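Local coordinates for inositol 2-dehydrogenase/D-chiro-inositol 3-dehydrogenase (Lactobacillus casei, PDB 4MIY) that catalyses the NAD-dependent oxidation of myo-inositol to 2-keto-myo-inositol and of D-chiro-inositol to 1-keto-D-chiro-inositol, at the interface of chains A and B and the interface of chains A and C. Sequence-based numbering; all coordinates share one arbitrary frame. Chains: chain A/B/C, Inositol 2-dehydrogenase/D-chiro-inositol 3-dehydrogenase.

Contact 1: the interface of chains A and B. Residues chain A 199-202, 211, 229, 231; chain B 149, 245-246.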
loop_
_atom_site.group_PDB
_atom_site.type_symbol
_atom_site.label_atom_id
_atom_site.label_comp_id
_atom_site.label_asym_id
_atom_site.label_seq_id
_atom_site.Cartn_x
_atom_site.Cartn_y
_atom_site.Cartn_z
ATOM N N GLN A 199 24.479 11.168 16.917
ATOM C CA GLN A 199 25.097 9.900 16.704
ATOM C C GLN A 199 24.264 8.769 17.257
ATOM O O GLN A 199 23.799 8.804 18.352
ATOM C CB GLN A 199 26.464 9.904 17.362
ATOM C CG GLN A 199 27.203 8.609 17.280
ATOM C CD GLN A 199 27.896 8.378 15.956
ATOM O OE1 GLN A 199 27.568 8.973 14.968
ATOM N NE2 GLN A 199 28.873 7.504 15.963
ATOM N N SER A 200 24.112 7.743 16.464
ATOM C CA SER A 200 23.375 6.587 16.884
ATOM C C SER A 200 24.126 5.792 17.900
ATOM O O SER A 200 25.281 5.568 17.761
ATOM C CB SER A 200 23.121 5.659 15.712
ATOM O OG SER A 200 22.544 4.488 16.192
ATOM N N ALA A 201 23.407 5.302 18.886
ATOM C CA ALA A 201 24.000 4.412 19.864
ATOM C C ALA A 201 24.399 3.079 19.313
ATOM O O ALA A 201 25.061 2.338 19.985
ATOM C CB ALA A 201 23.077 4.237 21.033
ATOM N N GLU A 202 24.004 2.775 18.087
ATOM C CA GLU A 202 24.316 1.492 17.490
ATOM C C GLU A 202 25.695 1.423 16.847
ATOM O O GLU A 202 26.130 0.370 16.506
ATOM C CB GLU A 202 23.264 1.041 16.471
ATOM C CG GLU A 202 21.859 0.932 16.963
ATOM C CD GLU A 202 21.669 -0.085 18.041
ATOM O OE1 GLU A 202 20.972 0.217 19.016
ATOM O OE2 GLU A 202 22.210 -1.164 17.914
ATOM N N PRO A 211 23.731 8.487 11.742
ATOM C CA PRO A 211 23.572 8.647 10.308
ATOM C C PRO A 211 24.298 9.825 9.727
ATOM O O PRO A 211 24.881 10.554 10.453
ATOM C CB PRO A 211 22.053 8.800 10.157
ATOM C CG PRO A 211 21.611 9.280 11.352
ATOM C CD PRO A 211 22.476 8.691 12.429
ATOM N N HIS A 229 22.186 5.777 6.424
ATOM C CA HIS A 229 21.983 5.200 7.732
ATOM C C HIS A 229 22.367 3.750 7.692
ATOM O O HIS A 229 21.621 2.941 7.275
ATOM C CB HIS A 229 20.519 5.346 8.180
ATOM C CG HIS A 229 20.285 5.026 9.618
ATOM N ND1 HIS A 229 19.036 4.900 10.156
ATOM C CD2 HIS A 229 21.150 4.798 10.626
ATOM C CE1 HIS A 229 19.139 4.609 11.432
ATOM N NE2 HIS A 229 20.409 4.554 11.748
ATOM N N THR A 231 23.641 1.675 10.285
ATOM C CA THR A 231 23.423 0.859 11.463
ATOM C C THR A 231 21.944 0.816 11.861
ATOM O O THR A 231 21.607 0.713 12.996
ATOM C CB THR A 231 24.263 1.328 12.689
ATOM O OG1 THR A 231 23.869 2.628 13.085
ATOM C CG2 THR A 231 25.723 1.356 12.384
ATOM N N LEU B 149 16.609 10.058 15.455
ATOM C CA LEU B 149 17.797 10.642 14.872
ATOM C C LEU B 149 17.493 11.723 13.828
ATOM O O LEU B 149 18.082 12.758 13.840
ATOM C CB LEU B 149 18.661 9.540 14.260
ATOM C CG LEU B 149 19.006 8.391 15.187
ATOM C CD1 LEU B 149 19.621 7.251 14.404
ATOM C CD2 LEU B 149 19.908 8.856 16.298
ATOM N N GLU B 245 17.165 4.803 15.826
ATOM C CA GLU B 245 18.348 4.022 15.939
ATOM C C GLU B 245 18.133 2.585 15.470
ATOM O O GLU B 245 19.012 1.990 14.923
ATOM C CB GLU B 245 18.802 4.027 17.397
ATOM C CG GLU B 245 19.359 5.321 17.850
ATOM C CD GLU B 245 19.715 5.367 19.315
ATOM O OE1 GLU B 245 18.960 4.846 20.115
ATOM O OE2 GLU B 245 20.725 5.999 19.605
ATOM N N THR B 246 16.936 2.060 15.699
ATOM C CA THR B 246 16.689 0.660 15.458
ATOM C C THR B 246 15.507 0.379 14.544
ATOM O O THR B 246 15.177 -0.753 14.281
ATOM C CB THR B 246 16.520 -0.150 16.772
ATOM O OG1 THR B 246 15.306 0.180 17.392
ATOM C CG2 THR B 246 17.641 0.096 17.688
HETATM O O HOH W 1 21.236 3.396 14.117
HETATM O O HOH W 2 19.141 2.282 20.454
#

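Contact 2: the interface of chains A and C. Residues chain A 135-136, 139, 248-250; chain C 258-260.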
loop_
_atom_site.group_PDB
_atom_site.type_symbol
_atom_site.label_atom_id
_atom_site.label_comp_id
_atom_site.label_asym_id
_atom_site.label_seq_id
_atom_site.Cartn_x
_atom_site.Cartn_y
_atom_site.Cartn_z
ATOM N N ALA A 135 12.655 2.399 -14.066
ATOM C CA ALA A 135 11.279 2.714 -14.403
ATOM C C ALA A 135 10.861 4.076 -13.883
ATOM O O ALA A 135 10.127 4.764 -14.514
ATOM C CB ALA A 135 10.342 1.646 -13.909
ATOM N N LEU A 136 11.365 4.450 -12.738
ATOM C CA LEU A 136 11.097 5.768 -12.236
ATOM C C LEU A 136 11.728 6.853 -13.124
ATOM O O LEU A 136 11.101 7.806 -13.431
ATOM C CB LEU A 136 11.523 5.883 -10.769
ATOM C CG LEU A 136 11.170 7.167 -10.025
ATOM C CD1 LEU A 136 11.056 6.899 -8.589
ATOM C CD2 LEU A 136 12.174 8.266 -10.242
ATOM N N LYS A 139 9.661 7.247 -16.270
ATOM C CA LYS A 139 8.466 8.000 -16.010
ATOM C C LYS A 139 8.735 9.486 -15.824
ATOM O O LYS A 139 8.012 10.283 -16.311
ATOM C CB LYS A 139 7.732 7.421 -14.800
ATOM C CG LYS A 139 6.299 7.822 -14.617
ATOM C CD LYS A 139 5.433 7.321 -15.708
ATOM C CE LYS A 139 4.000 7.452 -15.375
ATOM N NZ LYS A 139 3.175 7.310 -16.581
ATOM N N GLU A 248 4.547 13.999 -7.933
ATOM C CA GLU A 248 5.671 13.294 -7.361
ATOM C C GLU A 248 5.786 11.858 -7.889
ATOM O O GLU A 248 4.817 11.274 -8.274
ATOM C CB GLU A 248 5.584 13.237 -5.818
ATOM C CG GLU A 248 5.438 14.544 -5.098
ATOM C CD GLU A 248 5.420 14.405 -3.570
ATOM O OE1 GLU A 248 5.399 13.296 -3.082
ATOM O OE2 GLU A 248 5.428 15.432 -2.901
ATOM N N LEU A 249 6.997 11.334 -7.860
ATOM C CA LEU A 249 7.260 9.940 -8.170
ATOM C C LEU A 249 8.091 9.305 -7.100
ATOM O O LEU A 249 9.012 9.876 -6.649
ATOM C CB LEU A 249 8.007 9.799 -9.507
ATOM C CG LEU A 249 7.216 10.098 -10.775
ATOM C CD1 LEU A 249 8.099 10.492 -11.976
ATOM C CD2 LEU A 249 6.338 8.945 -11.121
ATOM N N GLN A 250 7.743 8.095 -6.703
ATOM C CA GLN A 250 8.585 7.375 -5.773
ATOM C C GLN A 250 8.681 5.886 -6.075
ATOM O O GLN A 250 7.841 5.326 -6.711
ATOM C CB GLN A 250 8.192 7.638 -4.321
ATOM C CG GLN A 250 6.974 6.980 -3.841
ATOM C CD GLN A 250 6.661 7.322 -2.361
ATOM O OE1 GLN A 250 6.527 8.459 -2.005
ATOM N NE2 GLN A 250 6.591 6.323 -1.540
ATOM N N PRO C 258 6.867 3.106 -10.825
ATOM C CA PRO C 258 6.793 4.034 -9.716
ATOM C C PRO C 258 5.387 4.337 -9.257
ATOM O O PRO C 258 4.458 4.172 -9.969
ATOM C CB PRO C 258 7.439 5.301 -10.280
ATOM C CG PRO C 258 7.233 5.233 -11.705
ATOM C CD PRO C 258 7.273 3.771 -12.067
ATOM N N ILE C 259 5.306 4.810 -8.028
ATOM C CA ILE C 259 4.115 5.427 -7.524
ATOM C C ILE C 259 4.066 6.875 -7.976
ATOM O O ILE C 259 4.951 7.624 -7.719
ATOM C CB ILE C 259 4.045 5.356 -5.996
ATOM C CG1 ILE C 259 4.134 3.907 -5.554
ATOM C CG2 ILE C 259 2.801 6.009 -5.497
ATOM C CD1 ILE C 259 4.314 3.740 -4.127
ATOM N N LEU C 260 3.006 7.214 -8.673
ATOM C CA LEU C 260 2.760 8.543 -9.185
ATOM C C LEU C 260 1.704 9.268 -8.383
ATOM O O LEU C 260 0.640 8.783 -8.246
ATOM C CB LEU C 260 2.316 8.466 -10.651
ATOM C CG LEU C 260 1.898 9.785 -11.294
ATOM C CD1 LEU C 260 3.070 10.658 -11.455
ATOM C CD2 LEU C 260 1.287 9.588 -12.620
#

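Contact 1: the interface of chains A and B
B:Glu245 reaches along the A:Ser200 to A:Glu202 loop and ends on the backbone of A:Ala201, bringing together the C-terminal alpha/beta domains of two chains of this Gfo/Idh/MocA-family dehydrogenase, probably subunits of the working oligomer. Its CG lies anti to its own carbonyl carbon (chi1 -72°) and the chain runs extended from there, which carries the carboxylate past the A:Ser200 hydroxyl, OG standing 3.7 Å from B:Glu245 CG. At the tip, B:Glu245 OE2 accepts a nearly straight hydrogen bond from A:Ala201 N at 2.9 Å, the N-H arriving from above the carboxylate plane, 46° out of it. The methyl of A:Ala201 sits against the same end of the carboxylate. The other oxygen, B:Glu245 OE1, binds water 2 at 2.6 Å, and that water passes on to A:Glu202 OE1, which would probably ease the repulsion between two carboxylates whose OE1 atoms are 5.2 Å apart.

The backbone of B:Glu245 is held as well. Water 1 links its carbonyl O to A:Ser200 OG, A:Thr231 O and OG1, and A:His229 NE2 of the other chain, lying 2.8 Å from that NE2, in the plane of the imidazole at its edge. A:Ser200 OG in turn accepts a hydrogen bond from A:Glu202 N, which ties the loop to itself.

B:Leu149, at the start of strand 148-156, supplies the apolar side. Its CD1 methyl points at NE2 of A:His229 from above the imidazole plane, off the NE2 and CE1 side of the ring, the two side chains crossing at about a right angle; the flank of the same methyl touches A:Pro211 CD at 3.8 Å. CD2 passes beside A:Ser200 CA in a loose contact. A:Pro211 follows a cis peptide bond.

A:Glu202 bends at chi2 (-63°) and brings its carboxylate obliquely against B:Thr246, where OE1 comes 3.6 Å from the CG2 methyl, while its CG lies near the B:Glu245 carbonyl.

Contact 2: the interface of chains A and C
C:Pro258 inserts its ring between helix 131-141 and strand 248-250 of chain A, just ahead of an antiparallel strand pairing between the C-terminal alpha/beta domains of two chains of this Gfo/Idh/MocA-family enzyme. The ring's CG meets A:Lys139 CB at 3.8 Å, the two side chains crossing at about a right angle; the lysine touches with its CB and CG, the aliphatic root of the chain, CG being anti to the backbone N (chi1 -163°). C:Pro258 CD faces the carbonyl of A:Ala135, while the ring lies obliquely to A:Leu136, its CG against the leucine's CA.

On the strand side, A:Leu249 runs alongside the ring and points the same way. Its CD2 methyl is shared between C:Pro258 CG at 3.9 Å and C:Leu260 CD1 at 3.7 Å, the second leucine crossing at a slant. An alanine at C:Pro258 would probably leave a gap between A:Lys139 and A:Leu249 and let the C:Ile259 strand end flex more freely.

Beyond the proline, A:Gln250 and C:Ile259 exchange a pair of backbone hydrogen bonds: A:Gln250 N gives to C:Ile259 O at 3.0 Å, and C:Ile259 N to A:Gln250 O at 2.9 Å. Their side chains lie parallel, with A:Gln250 CG, between the backbone N and carbonyl carbon (chi1 75°), 4.0 Å from C:Ile259 CB.

The C-alpha centres of contact 1 and contact 2 are about 29 Å apart, and no residue serves both. Both draw on the C-terminal alpha/beta domain of chain A, and the turn and strand after strand 237-244 act in each: its start, in chain B, reaches chain A in contact 1, while strand 248-250 of chain A pairs with chain C in contact 2. In the deposited four-copy assembly one chain thus meets two neighbours through separate two-fold surfaces, one chiefly by a carboxylate, loop backbone and water, the other by strand pairing with apolar packing beside it; this probably reflects a tetramer, though the structure alone does not show it.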